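Local coordinates for THB11 (Chlamydomonas reinhardtii, PDB 6TD7), which binds heme b, here with cyanide in its distal pocket, and probably binds oxygen as a truncated hemoglobin, at residues 62-67 against 120-125; 75-80 against 128-133; 39-44 against 92-97. All blocks are in the same frame, centred on the assembly; numbering follows the deposited sequence.

Interaction 1 of 3, residues 62-67 against 120-125; sequences SWLFGP and MRRMLP. With HEM (protoporphyrin IX containing Fe), chain B.
One face of the R122 guanidinium lies over the indole of W63, and its edge is turned to the carbonyls of G66 and P67. One face of the W63 ring in turn carries CZ of R122, offset toward the rim, while O of R122 lies in plane at the ring edge. CZ of R122 sits 4.3 Å from the centroid of the five-membered ring of W63, 28° off the ring normal, an off-centre cation-pi contact in which the two planes are 43° apart. In this truncated-hemoglobin (globin) domain the pair joins the C-terminal end of helix 50-64, with the turn that follows it, to the last part of helix 113-123.

R122 points its CB toward segment 62-67, and its chain, bent at chi3 (132°), carries the guanidinium to a run of backbone oxygens at the helix end. The only one of these bonds that is not weak runs from NH2 of R122 to O of P67, 2.8 Å, in the carbonyl plane. NH1 adds three weak bonds, to O of L64, G66 and P67, so one cation gathers three carbonyl oxygens where helix 50-64 ends; their partial charges probably steady it. NE1 of W63 does not bond to R122 but donates to O of V70, which also accepts a weak bond from NH2 of R122.

Beside the polar contacts the packing is apolar. L64, its CG anti to the backbone N, slides past R122, bringing CD1 of L64 to 3.8 Å from CB of R122. L64 crosses M123 obliquely, CD2 of L64 lying 3.8 Å from CE of M123. M123, modelled in two conformers, of which one is described, lines the heme pocket, with SD 3.9 Å from CAC of the porphyrin.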
loop_
_atom_site.group_PDB
_atom_site.type_symbol
_atom_site.label_atom_id
_atom_site.label_comp_id
_atom_site.label_asym_id
_atom_site.label_seq_id
_atom_site.Cartn_x
_atom_site.Cartn_y
_atom_site.Cartn_z
ATOM N N SER A 62 -7.532 -2.501 -5.668
ATOM C CA SER A 62 -8.884 -2.483 -6.214
ATOM C C SER A 62 -9.917 -2.303 -5.111
ATOM O O SER A 62 -10.883 -1.548 -5.271
ATOM C CB SER A 62 -9.147 -3.774 -6.990
ATOM O OG SER A 62 -10.446 -3.789 -7.559
ATOM N N TRP A 63 -9.742 -3.006 -3.986
ATOM C CA TRP A 63 -10.609 -2.799 -2.833
ATOM C C TRP A 63 -10.467 -1.383 -2.286
ATOM O O TRP A 63 -11.461 -0.730 -1.945
ATOM C CB TRP A 63 -10.276 -3.815 -1.735
ATOM C CG TRP A 63 -10.821 -3.442 -0.375
ATOM C CD1 TRP A 63 -12.071 -3.702 0.099
ATOM C CD2 TRP A 63 -10.131 -2.743 0.677
ATOM N NE1 TRP A 63 -12.209 -3.212 1.374
ATOM C CE2 TRP A 63 -11.033 -2.622 1.754
ATOM C CE3 TRP A 63 -8.841 -2.216 0.813
ATOM C CZ2 TRP A 63 -10.690 -1.986 2.952
ATOM C CZ3 TRP A 63 -8.498 -1.587 2.005
ATOM C CH2 TRP A 63 -9.420 -1.481 3.058
ATOM N N LEU A 64 -9.230 -0.894 -2.213
ATOM C CA LEU A 64 -8.961 0.376 -1.549
ATOM C C LEU A 64 -9.697 1.530 -2.214
ATOM O O LEU A 64 -10.246 2.399 -1.527
ATOM C CB LEU A 64 -7.458 0.639 -1.545
ATOM C CG LEU A 64 -6.981 1.946 -0.920
ATOM C CD1 LEU A 64 -7.188 1.943 0.570
ATOM C CD2 LEU A 64 -5.518 2.139 -1.259
ATOM N N PHE A 65 -9.697 1.581 -3.543
ATOM C CA PHE A 65 -10.404 2.632 -4.263
ATOM C C PHE A 65 -11.821 2.225 -4.640
ATOM O O PHE A 65 -12.489 2.947 -5.389
ATOM C CB PHE A 65 -9.608 3.041 -5.502
ATOM C CG PHE A 65 -8.342 3.784 -5.180
ATOM C CD1 PHE A 65 -8.366 5.143 -4.925
ATOM C CD2 PHE A 65 -7.130 3.117 -5.111
ATOM C CE1 PHE A 65 -7.202 5.824 -4.624
ATOM C CE2 PHE A 65 -5.968 3.794 -4.804
ATOM C CZ PHE A 65 -6.004 5.147 -4.563
ATOM N N GLY A 66 -12.306 1.110 -4.107
ATOM C CA GLY A 66 -13.629 0.632 -4.412
ATOM C C GLY A 66 -14.675 1.195 -3.476
ATOM O O GLY A 66 -14.443 2.159 -2.738
ATOM N N PRO A 67 -15.860 0.596 -3.496
ATOM C CA PRO A 67 -16.949 1.042 -2.618
ATOM C C PRO A 67 -16.509 1.120 -1.168
ATOM O O PRO A 67 -15.656 0.339 -0.721
ATOM C CB PRO A 67 -18.018 -0.043 -2.819
ATOM C CG PRO A 67 -17.778 -0.540 -4.202
ATOM C CD PRO A 67 -16.286 -0.479 -4.411
ATOM N N MET A 120 -6.097 7.101 3.012
ATOM C CA MET A 120 -5.122 6.693 4.022
ATOM C C MET A 120 -5.803 6.149 5.276
ATOM O O MET A 120 -5.241 5.275 5.946
ATOM C CB MET A 120 -4.191 7.852 4.380
ATOM C CG MET A 120 -3.350 8.371 3.218
ATOM S SD MET A 120 -2.634 7.081 2.179
ATOM C CE MET A 120 -1.548 6.282 3.359
ATOM N N ARG A 121 -7.001 6.633 5.618
ATOM C CA ARG A 121 -7.703 6.075 6.770
ATOM C C ARG A 121 -8.126 4.633 6.519
ATOM O O ARG A 121 -8.152 3.824 7.452
ATOM C CB ARG A 121 -8.920 6.930 7.129
ATOM C CG ARG A 121 -8.585 8.109 8.035
ATOM C CD ARG A 121 -9.836 8.833 8.551
ATOM N NE ARG A 121 -10.643 9.352 7.453
ATOM C CZ ARG A 121 -10.464 10.538 6.878
ATOM N NH1 ARG A 121 -9.504 11.357 7.289
ATOM N NH2 ARG A 121 -11.251 10.898 5.876
ATOM N N ARG A 122 -8.452 4.291 5.271
ATOM C CA ARG A 122 -8.787 2.911 4.949
ATOM C C ARG A 122 -7.569 2.002 5.037
ATOM O O ARG A 122 -7.699 0.814 5.354
ATOM C CB ARG A 122 -9.371 2.834 3.543
ATOM C CG ARG A 122 -10.868 2.751 3.493
ATOM C CD ARG A 122 -11.323 2.320 2.112
ATOM N NE ARG A 122 -12.300 1.244 2.198
ATOM C CZ ARG A 122 -13.020 0.805 1.174
ATOM N NH1 ARG A 122 -12.876 1.354 -0.028
ATOM N NH2 ARG A 122 -13.889 -0.179 1.363
ATOM N N MET A 123 -6.388 2.551 4.764
ATOM C CA MET A 123 -5.161 1.769 4.748
ATOM C C MET A 123 -4.558 1.623 6.136
ATOM O O MET A 123 -3.846 0.647 6.397
ATOM C CB MET A 123 -4.148 2.435 3.819
ATOM C CG MET A 123 -2.906 1.614 3.573
ATOM S SD MET A 123 -1.694 2.512 2.592
ATOM C CE MET A 123 -2.624 2.841 1.099
ATOM N N LEU A 124 -4.828 2.576 7.025
ATOM C CA LEU A 124 -4.155 2.591 8.318
ATOM C C LEU A 124 -4.331 1.299 9.104
ATOM O O LEU A 124 -3.337 0.819 9.673
ATOM C CB LEU A 124 -4.647 3.785 9.143
ATOM C CG LEU A 124 -4.130 3.846 10.581
ATOM C CD1 LEU A 124 -2.612 3.784 10.615
ATOM C CD2 LEU A 124 -4.632 5.113 11.261
ATOM N N PRO A 125 -5.517 0.699 9.191
ATOM C CA PRO A 125 -5.648 -0.542 9.967
ATOM C C PRO A 125 -4.662 -1.629 9.549
ATOM O O PRO A 125 -4.346 -2.516 10.351
ATOM C CB PRO A 125 -7.101 -0.965 9.703
ATOM C CG PRO A 125 -7.810 0.312 9.345
ATOM C CD PRO A 125 -6.798 1.124 8.592
HETATM C CHA HEM B . 2.836 -7.972 -0.489
HETATM C CHB HEM B . 6.891 -5.610 0.848
HETATM C CHC HEM B . 4.359 -1.639 2.044
HETATM C CHD HEM B . 0.239 -4.150 1.149
HETATM C C1A HEM B . 4.172 -7.683 -0.270
HETATM C C2A HEM B . 5.334 -8.501 -0.586
HETATM C C3A HEM B . 6.426 -7.827 -0.210
HETATM C C4A HEM B . 6.020 -6.564 0.356
HETATM C CMA HEM B . 7.890 -8.291 -0.353
HETATM C CAA HEM B . 5.359 -9.893 -1.260
HETATM C CBA HEM B . 4.512 -10.913 -0.518
HETATM C CGA HEM B . 4.377 -12.154 -1.368
HETATM O O1A HEM B . 3.997 -13.211 -0.801
HETATM O O2A HEM B . 4.641 -12.096 -2.599
HETATM C C1B HEM B . 6.567 -4.323 1.228
HETATM C C2B HEM B . 7.512 -3.275 1.555
HETATM C C3B HEM B . 6.827 -2.179 1.896
HETATM C C4B HEM B . 5.415 -2.485 1.791
HETATM C CMB HEM B . 9.049 -3.412 1.527
HETATM C CAB HEM B . 7.462 -0.832 2.311
HETATM C CBB HEM B . 6.760 0.125 2.920
HETATM C C1C HEM B . 3.039 -1.998 1.874
HETATM C C2C HEM B . 1.936 -1.096 2.062
HETATM C C3C HEM B . 0.807 -1.765 1.841
HETATM C C4C HEM B . 1.130 -3.132 1.463
HETATM C CMC HEM B . 2.056 0.383 2.491
HETATM C CAC HEM B . -0.588 -1.126 1.952
HETATM C CBC HEM B . -1.605 -1.847 2.423
HETATM C C1D HEM B . 0.585 -5.351 0.547
HETATM C C2D HEM B . -0.319 -6.265 -0.120
HETATM C C3D HEM B . 0.393 -7.312 -0.558
HETATM C C4D HEM B . 1.784 -7.109 -0.212
HETATM C CMD HEM B . -1.839 -6.046 -0.271
HETATM C CAD HEM B . -0.131 -8.518 -1.356
HETATM C CBD HEM B . -0.709 -9.622 -0.492
HETATM C CGD HEM B . -1.281 -10.584 -1.497
HETATM O O1D HEM B . -2.515 -10.532 -1.745
HETATM O O2D HEM B . -0.491 -11.375 -2.075
HETATM N NA HEM B . 4.638 -6.510 0.305
HETATM N NB HEM B . 5.294 -3.803 1.379
HETATM N NC HEM B . 2.516 -3.234 1.497
HETATM N ND HEM B . 1.855 -5.902 0.467
HETATM FE FE HEM B . 3.533 -4.872 0.884
#

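Interaction 2 of 3, residues 75-80 against 128-133; sequences KSVRIA and DAIFTP. With HEM (protoporphyrin IX containing Fe), chain B.
A single hydrogen bond spans the two segments, and it is a straight one: NH1 of R78 donates to O of I130 at 2.8 Å, N-H...O 159°, meeting a lone pair in the carbonyl plane and lying close to the guanidinium plane. The R78 chain runs extended from CG to NE, so its methylenes pass along the end of helix 125-131; CB is 3.3 Å from O of A129 and CD is 3.2 Å from O of T132. P133 covers part of one guanidinium face, with its CA above the plane, and NE forms a salt bridge with D137.

The apolar contact is made by V77, whose CB points at the other helix. Its CG2 reaches CG1 of I130 at 3.6 Å and CB of A129 at 3.7 Å, the V77 and I130 side chains crossing at about a right angle. This is the proximal side of the globin fold: helix 77-88 carries the axial ligand H81, whose ND1 is hydrogen-bonded to O of V77, and I130 also packs against H81.

Capping and heme contacts complete the set. S76 is the N-cap of helix 77-88, its OG accepting from N of I79 (3.2 Å, 173°). K75 stretches, fully extended, along one heme propionate, and its NZ makes a weak bond of 3.3 Å to O1A of the other.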
loop_
_atom_site.group_PDB
_atom_site.type_symbol
_atom_site.label_atom_id
_atom_site.label_comp_id
_atom_site.label_asym_id
_atom_site.label_seq_id
_atom_site.Cartn_x
_atom_site.Cartn_y
_atom_site.Cartn_z
ATOM N N LYS A 75 -5.780 -12.090 0.892
ATOM C CA LYS A 75 -4.748 -12.746 1.687
ATOM C C LYS A 75 -4.303 -11.870 2.848
ATOM O O LYS A 75 -4.152 -10.654 2.716
ATOM C CB LYS A 75 -3.551 -13.077 0.789
ATOM C CG LYS A 75 -2.351 -13.681 1.503
ATOM C CD LYS A 75 -1.175 -13.809 0.549
ATOM C CE LYS A 75 0.042 -14.400 1.232
ATOM N NZ LYS A 75 1.148 -14.610 0.261
ATOM N N SER A 76 -4.084 -12.512 3.995
ATOM C CA SER A 76 -3.591 -11.824 5.179
ATOM C C SER A 76 -2.306 -11.067 4.878
ATOM O O SER A 76 -1.324 -11.651 4.413
ATOM C CB SER A 76 -3.348 -12.845 6.292
ATOM O OG SER A 76 -2.306 -12.424 7.151
ATOM N N VAL A 77 -2.302 -9.762 5.173
ATOM C CA VAL A 77 -1.123 -8.962 4.862
ATOM C C VAL A 77 0.042 -9.292 5.790
ATOM O O VAL A 77 1.205 -9.113 5.410
ATOM C CB VAL A 77 -1.426 -7.451 4.909
ATOM C CG1 VAL A 77 -2.187 -7.028 3.666
ATOM C CG2 VAL A 77 -2.180 -7.088 6.186
ATOM N N ARG A 78 -0.226 -9.738 7.021
ATOM C CA ARG A 78 0.877 -10.177 7.871
ATOM C C ARG A 78 1.596 -11.362 7.237
ATOM O O ARG A 78 2.829 -11.398 7.171
ATOM C CB ARG A 78 0.390 -10.552 9.270
ATOM C CG ARG A 78 1.506 -11.128 10.143
ATOM C CD ARG A 78 1.270 -10.910 11.630
ATOM N NE ARG A 78 2.300 -11.547 12.452
ATOM C CZ ARG A 78 3.432 -10.964 12.845
ATOM N NH1 ARG A 78 3.707 -9.718 12.492
ATOM N NH2 ARG A 78 4.297 -11.633 13.595
ATOM N N ILE A 79 0.831 -12.351 6.777
ATOM C CA ILE A 79 1.433 -13.510 6.131
ATOM C C ILE A 79 2.272 -13.069 4.940
ATOM O O ILE A 79 3.402 -13.534 4.747
ATOM C CB ILE A 79 0.342 -14.515 5.719
ATOM C CG1 ILE A 79 -0.293 -15.144 6.962
ATOM C CG2 ILE A 79 0.919 -15.566 4.783
ATOM C CD1 ILE A 79 0.679 -15.890 7.855
ATOM N N ALA A 80 1.742 -12.142 4.139
ATOM C CA ALA A 80 2.451 -11.711 2.941
ATOM C C ALA A 80 3.795 -11.077 3.280
ATOM O O ALA A 80 4.772 -11.253 2.544
ATOM C CB ALA A 80 1.587 -10.732 2.149
ATOM N N ASP A 128 -1.392 -2.242 11.775
ATOM C CA ASP A 128 -1.588 -3.173 12.883
ATOM C C ASP A 128 -1.761 -4.608 12.390
ATOM O O ASP A 128 -1.310 -5.555 13.043
ATOM C CB ASP A 128 -2.804 -2.746 13.709
ATOM C CG ASP A 128 -2.501 -1.595 14.654
ATOM O OD1 ASP A 128 -1.317 -1.224 14.804
ATOM O OD2 ASP A 128 -3.458 -1.071 15.259
ATOM N N ALA A 129 -2.419 -4.792 11.241
ATOM C CA ALA A 129 -2.602 -6.140 10.717
ATOM C C ALA A 129 -1.263 -6.797 10.411
ATOM O O ALA A 129 -1.051 -7.973 10.730
ATOM C CB ALA A 129 -3.473 -6.110 9.461
ATOM N N ILE A 130 -0.344 -6.052 9.797
ATOM C CA ILE A 130 0.927 -6.633 9.378
ATOM C C ILE A 130 1.782 -7.014 10.583
ATOM O O ILE A 130 2.442 -8.060 10.579
ATOM C CB ILE A 130 1.669 -5.661 8.441
ATOM C CG1 ILE A 130 1.019 -5.674 7.055
ATOM C CG2 ILE A 130 3.139 -6.030 8.354
ATOM C CD1 ILE A 130 1.477 -4.564 6.148
ATOM N N PHE A 131 1.792 -6.186 11.628
ATOM C CA PHE A 131 2.800 -6.295 12.675
ATOM C C PHE A 131 2.287 -6.845 13.998
ATOM O O PHE A 131 3.081 -6.999 14.932
ATOM C CB PHE A 131 3.454 -4.923 12.901
ATOM C CG PHE A 131 4.196 -4.424 11.702
ATOM C CD1 PHE A 131 5.421 -4.973 11.358
ATOM C CD2 PHE A 131 3.659 -3.437 10.894
ATOM C CE1 PHE A 131 6.103 -4.533 10.238
ATOM C CE2 PHE A 131 4.337 -2.995 9.775
ATOM C CZ PHE A 131 5.560 -3.544 9.447
ATOM N N THR A 132 1.006 -7.171 14.109
ATOM C CA THR A 132 0.500 -7.750 15.347
ATOM C C THR A 132 0.658 -9.263 15.306
ATOM O O THR A 132 0.082 -9.909 14.419
ATOM C CB THR A 132 -0.958 -7.385 15.561
ATOM O OG1 THR A 132 -1.087 -5.964 15.684
ATOM C CG2 THR A 132 -1.476 -8.046 16.835
ATOM N N PRO A 133 1.427 -9.869 16.213
ATOM C CA PRO A 133 1.527 -11.334 16.220
ATOM C C PRO A 133 0.164 -11.996 16.339
ATOM O O PRO A 133 -0.723 -11.526 17.057
ATOM C CB PRO A 133 2.399 -11.625 17.449
ATOM C CG PRO A 133 3.218 -10.405 17.625
ATOM C CD PRO A 133 2.347 -9.253 17.188
HETATM C CHA HEM B . 2.836 -7.972 -0.489
HETATM C CHB HEM B . 6.891 -5.610 0.848
HETATM C CHC HEM B . 4.359 -1.639 2.044
HETATM C CHD HEM B . 0.239 -4.150 1.149
HETATM C C1A HEM B . 4.172 -7.683 -0.270
HETATM C C2A HEM B . 5.334 -8.501 -0.586
HETATM C C3A HEM B . 6.426 -7.827 -0.210
HETATM C C4A HEM B . 6.020 -6.564 0.356
HETATM C CMA HEM B . 7.890 -8.291 -0.353
HETATM C CAA HEM B . 5.359 -9.893 -1.260
HETATM C CBA HEM B . 4.512 -10.913 -0.518
HETATM C CGA HEM B . 4.377 -12.154 -1.368
HETATM O O1A HEM B . 3.997 -13.211 -0.801
HETATM O O2A HEM B . 4.641 -12.096 -2.599
HETATM C C1B HEM B . 6.567 -4.323 1.228
HETATM C C2B HEM B . 7.512 -3.275 1.555
HETATM C C3B HEM B . 6.827 -2.179 1.896
HETATM C C4B HEM B . 5.415 -2.485 1.791
HETATM C CMB HEM B . 9.049 -3.412 1.527
HETATM C CAB HEM B . 7.462 -0.832 2.311
HETATM C CBB HEM B . 6.760 0.125 2.920
HETATM C C1C HEM B . 3.039 -1.998 1.874
HETATM C C2C HEM B . 1.936 -1.096 2.062
HETATM C C3C HEM B . 0.807 -1.765 1.841
HETATM C C4C HEM B . 1.130 -3.132 1.463
HETATM C CMC HEM B . 2.056 0.383 2.491
HETATM C CAC HEM B . -0.588 -1.126 1.952
HETATM C CBC HEM B . -1.605 -1.847 2.423
HETATM C C1D HEM B . 0.585 -5.351 0.547
HETATM C C2D HEM B . -0.319 -6.265 -0.120
HETATM C C3D HEM B . 0.393 -7.312 -0.558
HETATM C C4D HEM B . 1.784 -7.109 -0.212
HETATM C CMD HEM B . -1.839 -6.046 -0.271
HETATM C CAD HEM B . -0.131 -8.518 -1.356
HETATM C CBD HEM B . -0.709 -9.622 -0.492
HETATM C CGD HEM B . -1.281 -10.584 -1.497
HETATM O O1D HEM B . -2.515 -10.532 -1.745
HETATM O O2D HEM B . -0.491 -11.375 -2.075
HETATM N NA HEM B . 4.638 -6.510 0.305
HETATM N NB HEM B . 5.294 -3.803 1.379
HETATM N NC HEM B . 2.516 -3.234 1.497
HETATM N ND HEM B . 1.855 -5.902 0.467
HETATM FE FE HEM B . 3.533 -4.872 0.884
#

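Interaction 3 of 3, residues 39-44 against 92-97; sequences PQLIKY and PEDFDL. With HEM (protoporphyrin IX containing Fe), chain B.
Both carboxylate oxygens of D94, a residue lining the heme pocket, are taken up by side chains of the other segment. OD1 of D94 accepts from NE2 of Q40 at 2.8 Å, 152°, through its syn lone pair; OD2 of D94 lies 2.6 Å from OH of Y44, a weak bond in which the tyrosine is the donor. Here the globin fold brings the short, loosely bonded helix at 42-45 against the start of helix 92-108, next to the porphyrin edge.

Q40 bends at chi2, which carries the amide to D94; amide and carboxylate are nearly coplanar, 17° apart, with OD1 of D94 near the amide plane. The Y44 ring instead stands 62° from the carboxylate plane. OD2 of D94 also accepts from N of S91, so it has two donors and the buried aspartate is probably stabilised as an anion. F90 meets the Y44 ring edge-to-face.

Beside the polar contacts, L41 slides alongside D94, CD2 of L41 lying 3.6 Å from CB of D94, and crosses L97 obliquely, with CD1 of L41 4.1 Å from CG of L97.

The porphyrin is touched from both segments. CB of Y44 lies 3.5 Å from methyl CMB of the heme, while F95, directed away from the 39-44 segment with its CG anti to the backbone N, brings CE1 to 3.2 Å from pyrrole carbon C2C of the heme.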
loop_
_atom_site.group_PDB
_atom_site.type_symbol
_atom_site.label_atom_id
_atom_site.label_comp_id
_atom_site.label_asym_id
_atom_site.label_seq_id
_atom_site.Cartn_x
_atom_site.Cartn_y
_atom_site.Cartn_z
ATOM N N PRO A 39 16.543 4.116 0.325
ATOM C CA PRO A 39 17.656 3.246 0.745
ATOM C C PRO A 39 17.346 2.372 1.951
ATOM O O PRO A 39 18.059 1.384 2.166
ATOM C CB PRO A 39 18.784 4.243 1.052
ATOM C CG PRO A 39 18.079 5.509 1.410
ATOM C CD PRO A 39 16.832 5.542 0.572
ATOM N N GLN A 40 16.321 2.696 2.745
ATOM C CA GLN A 40 15.933 1.822 3.851
ATOM C C GLN A 40 15.003 0.705 3.390
ATOM O O GLN A 40 15.048 -0.398 3.947
ATOM C CB GLN A 40 15.271 2.640 4.966
ATOM C CG GLN A 40 14.548 1.827 6.050
ATOM C CD GLN A 40 15.483 1.024 6.949
ATOM O OE1 GLN A 40 16.683 1.291 7.017
ATOM N NE2 GLN A 40 14.925 0.037 7.653
ATOM N N LEU A 41 14.168 0.956 2.384
ATOM C CA LEU A 41 13.218 -0.053 1.931
ATOM C C LEU A 41 13.798 -0.981 0.874
ATOM O O LEU A 41 13.300 -2.099 0.711
ATOM C CB LEU A 41 11.960 0.619 1.378
ATOM C CG LEU A 41 11.260 1.560 2.362
ATOM C CD1 LEU A 41 10.017 2.154 1.731
ATOM C CD2 LEU A 41 10.919 0.847 3.665
ATOM N N ILE A 42 14.841 -0.553 0.164
ATOM C CA ILE A 42 15.407 -1.397 -0.883
ATOM C C ILE A 42 15.928 -2.705 -0.298
ATOM O O ILE A 42 15.927 -3.741 -0.977
ATOM C CB ILE A 42 16.500 -0.606 -1.633
ATOM C CG1 ILE A 42 16.800 -1.255 -2.986
ATOM C CG2 ILE A 42 17.757 -0.482 -0.776
ATOM C CD1 ILE A 42 15.619 -1.262 -3.942
ATOM N N LYS A 43 16.357 -2.690 0.972
ATOM C CA LYS A 43 16.745 -3.920 1.654
ATOM C C LYS A 43 15.707 -5.019 1.480
ATOM O O LYS A 43 16.046 -6.207 1.446
ATOM C CB LYS A 43 16.922 -3.676 3.157
ATOM C CG LYS A 43 17.674 -2.421 3.549
ATOM C CD LYS A 43 17.835 -2.342 5.068
ATOM C CE LYS A 43 18.346 -0.975 5.499
ATOM N NZ LYS A 43 18.924 -0.985 6.872
ATOM N N TYR A 44 14.434 -4.638 1.407
ATOM C CA TYR A 44 13.330 -5.579 1.347
ATOM C C TYR A 44 12.873 -5.879 -0.072
ATOM O O TYR A 44 12.124 -6.842 -0.269
ATOM C CB TYR A 44 12.142 -5.032 2.154
ATOM C CG TYR A 44 12.515 -4.544 3.538
ATOM C CD1 TYR A 44 12.975 -5.426 4.506
ATOM C CD2 TYR A 44 12.408 -3.203 3.878
ATOM C CE1 TYR A 44 13.317 -4.988 5.776
ATOM C CE2 TYR A 44 12.749 -2.753 5.148
ATOM C CZ TYR A 44 13.204 -3.651 6.094
ATOM O OH TYR A 44 13.547 -3.219 7.358
ATOM N N PRO A 92 7.437 -1.545 11.736
ATOM C CA PRO A 92 6.384 -0.527 11.601
ATOM C C PRO A 92 6.882 0.783 11.018
ATOM O O PRO A 92 6.146 1.458 10.287
ATOM C CB PRO A 92 5.892 -0.353 13.045
ATOM C CG PRO A 92 6.181 -1.655 13.695
ATOM C CD PRO A 92 7.444 -2.170 13.072
ATOM N N GLU A 93 8.123 1.163 11.324
ATOM C CA GLU A 93 8.669 2.396 10.773
ATOM C C GLU A 93 8.874 2.300 9.267
ATOM O O GLU A 93 8.722 3.306 8.565
ATOM C CB GLU A 93 9.975 2.741 11.484
ATOM C CG GLU A 93 9.788 3.058 12.958
ATOM C CD GLU A 93 10.137 1.889 13.862
ATOM O OE1 GLU A 93 10.800 2.126 14.893
ATOM O OE2 GLU A 93 9.765 0.739 13.539
ATOM N N ASP A 94 9.201 1.114 8.742
ATOM C CA ASP A 94 9.277 0.957 7.291
ATOM C C ASP A 94 7.893 1.085 6.662
ATOM O O ASP A 94 7.740 1.694 5.598
ATOM C CB ASP A 94 9.906 -0.391 6.928
ATOM C CG ASP A 94 11.325 -0.541 7.454
ATOM O OD1 ASP A 94 12.129 0.402 7.293
ATOM O OD2 ASP A 94 11.633 -1.612 8.022
ATOM N N PHE A 95 6.868 0.544 7.325
ATOM C CA PHE A 95 5.511 0.674 6.807
ATOM C C PHE A 95 5.062 2.132 6.790
ATOM O O PHE A 95 4.379 2.565 5.853
ATOM C CB PHE A 95 4.543 -0.176 7.633
ATOM C CG PHE A 95 3.219 -0.410 6.955
ATOM C CD1 PHE A 95 3.124 -1.270 5.875
ATOM C CD2 PHE A 95 2.075 0.235 7.387
ATOM C CE1 PHE A 95 1.914 -1.484 5.239
ATOM C CE2 PHE A 95 0.860 0.022 6.754
ATOM C CZ PHE A 95 0.781 -0.836 5.682
ATOM N N ASP A 96 5.429 2.906 7.816
ATOM C CA ASP A 96 5.123 4.334 7.809
ATOM C C ASP A 96 5.685 5.003 6.559
ATOM O O ASP A 96 5.011 5.808 5.908
ATOM C CB ASP A 96 5.693 5.013 9.058
ATOM C CG ASP A 96 4.964 4.630 10.337
ATOM O OD1 ASP A 96 3.816 4.135 10.282
ATOM O OD2 ASP A 96 5.552 4.860 11.415
ATOM N N LEU A 97 6.934 4.688 6.216
ATOM C CA LEU A 97 7.541 5.268 5.021
ATOM C C LEU A 97 6.756 4.885 3.772
ATOM O O LEU A 97 6.516 5.726 2.897
ATOM C CB LEU A 97 8.994 4.810 4.931
ATOM C CG LEU A 97 9.998 5.537 4.043
ATOM C CD1 LEU A 97 9.858 7.047 4.115
ATOM C CD2 LEU A 97 11.393 5.105 4.479
HETATM C CHA HEM B . 2.836 -7.972 -0.489
HETATM C CHB HEM B . 6.891 -5.610 0.848
HETATM C CHC HEM B . 4.359 -1.639 2.044
HETATM C CHD HEM B . 0.239 -4.150 1.149
HETATM C C1A HEM B . 4.172 -7.683 -0.270
HETATM C C2A HEM B . 5.334 -8.501 -0.586
HETATM C C3A HEM B . 6.426 -7.827 -0.210
HETATM C C4A HEM B . 6.020 -6.564 0.356
HETATM C CMA HEM B . 7.890 -8.291 -0.353
HETATM C CAA HEM B . 5.359 -9.893 -1.260
HETATM C CBA HEM B . 4.512 -10.913 -0.518
HETATM C CGA HEM B . 4.377 -12.154 -1.368
HETATM O O1A HEM B . 3.997 -13.211 -0.801
HETATM O O2A HEM B . 4.641 -12.096 -2.599
HETATM C C1B HEM B . 6.567 -4.323 1.228
HETATM C C2B HEM B . 7.512 -3.275 1.555
HETATM C C3B HEM B . 6.827 -2.179 1.896
HETATM C C4B HEM B . 5.415 -2.485 1.791
HETATM C CMB HEM B . 9.049 -3.412 1.527
HETATM C CAB HEM B . 7.462 -0.832 2.311
HETATM C CBB HEM B . 6.760 0.125 2.920
HETATM C C1C HEM B . 3.039 -1.998 1.874
HETATM C C2C HEM B . 1.936 -1.096 2.062
HETATM C C3C HEM B . 0.807 -1.765 1.841
HETATM C C4C HEM B . 1.130 -3.132 1.463
HETATM C CMC HEM B . 2.056 0.383 2.491
HETATM C CAC HEM B . -0.588 -1.126 1.952
HETATM C CBC HEM B . -1.605 -1.847 2.423
HETATM C C1D HEM B . 0.585 -5.351 0.547
HETATM C C2D HEM B . -0.319 -6.265 -0.120
HETATM C C3D HEM B . 0.393 -7.312 -0.558
HETATM C C4D HEM B . 1.784 -7.109 -0.212
HETATM C CMD HEM B . -1.839 -6.046 -0.271
HETATM C CAD HEM B . -0.131 -8.518 -1.356
HETATM C CBD HEM B . -0.709 -9.622 -0.492
HETATM C CGD HEM B . -1.281 -10.584 -1.497
HETATM O O1D HEM B . -2.515 -10.532 -1.745
HETATM O O2D HEM B . -0.491 -11.375 -2.075
HETATM N NA HEM B . 4.638 -6.510 0.305
HETATM N NB HEM B . 5.294 -3.803 1.379
HETATM N NC HEM B . 2.516 -3.234 1.497
HETATM N ND HEM B . 1.855 -5.902 0.467
HETATM FE FE HEM B . 3.533 -4.872 0.884
#

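In the fold
All three contacts lie in the globin domain, the piece of a longer protein present here, and touch the same heme. The centre of interaction 2 is about 16 Å from the centres of both others; those of interactions 1 and 3 are about 20 Å apart, on opposite sides of the chain's centre. Along the chain the first segments come in the order 39-44, 62-67, 75-80 and the partners follow as 92-97, 120-125, 128-133, so every pair of contacts interleaves. Interactions 2 and 3 meet directly, CD1 of I130 packing 3.2 Å from CE1 of F95, whereas interactions 1 and 3 do not touch. Helices 42-45, 50-64 and 77-88 are thus tied in turn to helices 92-108, 113-123 and 125-131 around the heme.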